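PDB 6WWD: dITP/XTP pyrophosphatase from Mycobacteroides abscessus, which hydrolyses non-canonical purine nucleoside triphosphates such as XTP, dITP and ITP to their monophosphates and diphosphate, probably cleansing the nucleotide pool. Local coordinates for the interface of chains A and B. Residues are numbered along the deposited sequence; one frame, centred on the assembly and turned at random. Chains: chain A/B, dITP/XTP pyrophosphatase.

The interface of chains A and B. Residues chain A 125, 137-138, 189; chain B 138, 195-196, 198-199.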
loop_
_atom_site.group_PDB
_atom_site.type_symbol
_atom_site.label_atom_id
_atom_site.label_comp_id
_atom_site.label_asym_id
_atom_site.label_seq_id
_atom_site.Cartn_x
_atom_site.Cartn_y
_atom_site.Cartn_z
ATOM N N CYS A 125 6.933 -1.104 17.800
ATOM C CA CYS A 125 7.722 -0.380 18.796
ATOM C C CYS A 125 8.761 0.464 18.080
ATOM O O CYS A 125 9.444 -0.040 17.183
ATOM C CB CYS A 125 8.448 -1.332 19.744
ATOM S SG CYS A 125 7.395 -2.489 20.563
ATOM N N VAL A 137 10.415 -1.462 14.946
ATOM C CA VAL A 137 10.164 -2.882 14.760
ATOM C C VAL A 137 8.665 -3.137 14.897
ATOM O O VAL A 137 7.933 -2.376 15.539
ATOM C CB VAL A 137 10.959 -3.747 15.756
ATOM C CG1 VAL A 137 12.440 -3.369 15.726
ATOM C CG2 VAL A 137 10.407 -3.619 17.153
ATOM N N GLU A 138 8.203 -4.214 14.259
ATOM C CA GLU A 138 6.848 -4.695 14.484
ATOM C C GLU A 138 6.855 -6.214 14.465
ATOM O O GLU A 138 7.704 -6.835 13.820
ATOM C CB GLU A 138 5.859 -4.147 13.430
ATOM C CG GLU A 138 5.820 -4.961 12.131
ATOM C CD GLU A 138 4.733 -4.516 11.175
ATOM O OE1 GLU A 138 3.922 -3.616 11.527
ATOM O OE2 GLU A 138 4.686 -5.077 10.059
ATOM N N ALA A 189 12.392 -11.124 17.157
ATOM C CA ALA A 189 12.831 -9.734 17.142
ATOM C C ALA A 189 14.313 -9.624 17.472
ATOM O O ALA A 189 15.013 -8.768 16.918
ATOM C CB ALA A 189 12.005 -8.913 18.134
ATOM N N GLU B 138 9.637 -7.596 11.775
ATOM C CA GLU B 138 10.564 -6.854 10.932
ATOM C C GLU B 138 11.145 -5.691 11.721
ATOM O O GLU B 138 10.551 -5.218 12.700
ATOM C CB GLU B 138 9.913 -6.351 9.634
ATOM C CG GLU B 138 9.191 -5.030 9.777
ATOM C CD GLU B 138 8.682 -4.497 8.446
ATOM O OE1 GLU B 138 7.992 -3.443 8.456
ATOM O OE2 GLU B 138 8.964 -5.140 7.398
ATOM N N LEU B 195 13.071 -2.489 22.275
ATOM C CA LEU B 195 12.207 -2.730 21.123
ATOM C C LEU B 195 11.819 -4.202 21.022
ATOM O O LEU B 195 10.690 -4.521 20.629
ATOM C CB LEU B 195 12.888 -2.263 19.831
ATOM C CG LEU B 195 13.166 -0.762 19.686
ATOM C CD1 LEU B 195 13.181 -0.351 18.240
ATOM C CD2 LEU B 195 12.170 0.082 20.466
ATOM N N ARG B 196 12.724 -5.108 21.401
ATOM C CA ARG B 196 12.429 -6.534 21.309
ATOM C C ARG B 196 11.327 -6.938 22.284
ATOM O O ARG B 196 10.356 -7.597 21.893
ATOM C CB ARG B 196 13.703 -7.348 21.550
ATOM N N LEU B 198 9.011 -5.141 23.825
ATOM C CA LEU B 198 7.707 -4.504 23.722
ATOM C C LEU B 198 6.891 -5.029 22.538
ATOM O O LEU B 198 5.674 -4.812 22.504
ATOM C CB LEU B 198 7.883 -2.984 23.674
ATOM N N VAL B 199 7.517 -5.721 21.581
ATOM C CA VAL B 199 6.775 -6.535 20.618
ATOM C C VAL B 199 6.123 -7.666 21.411
ATOM O O VAL B 199 6.762 -8.682 21.714
ATOM C CB VAL B 199 7.682 -7.065 19.486
ATOM C CG1 VAL B 199 6.995 -8.154 18.678
ATOM C CG2 VAL B 199 8.081 -5.941 18.558
HETATM O O HOH W 1 4.868 -3.806 7.635
#
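The carboxylates of A:Glu138 and B:Glu138 turn facing sides toward each other across the subunit boundary, slipped rather than squarely stacked, with their planes 22° apart. A water lies off both planes on these facing sides, 2.7 Å from OE2 of A:Glu138 and farther from OE1 of B:Glu138, at 3.3 Å. Those two carboxylate oxygens are 4.0 Å apart; the like charges may raise the pKa of one acid, and the water between them may ease the repulsion. In each glutamate CG sits between the backbone N and the carbonyl carbon (chi1 84° in A:Glu138, 85° in B:Glu138), and the extended chain beyond carries the carboxylate to its counterpart.

Beneath the acids, the 134-145 strands of the two subunits meet in an antiparallel bridge. B:Glu138 N donates to A:Glu138 O at 2.9 Å, and A:Glu138 N returns a hydrogen bond to B:Glu138 O. The bridge links one strand of each subunit, as expected if A and B form the homodimer of this HAM1-family enzyme. The patch centre is about 14 Å from B:Asp72, the predicted proton acceptor.

Beside the bridge, A:Val137 meets the end of B helix 184-198 and the residue after it. Its two methyls divide the work: CG2 reaches B:Val199 CG2 at 3.6 Å and also the CB of B:Leu195, whereas CG1 meets B:Leu195 CD1. The other leucine methyl, CD2, packs against CB of A:Cys125 at 4.0 Å. From A helix 175-191, the methyl CB of A:Ala189 comes within 4.0 Å of the backbone CA of B:Arg196, the residue after B:Leu195.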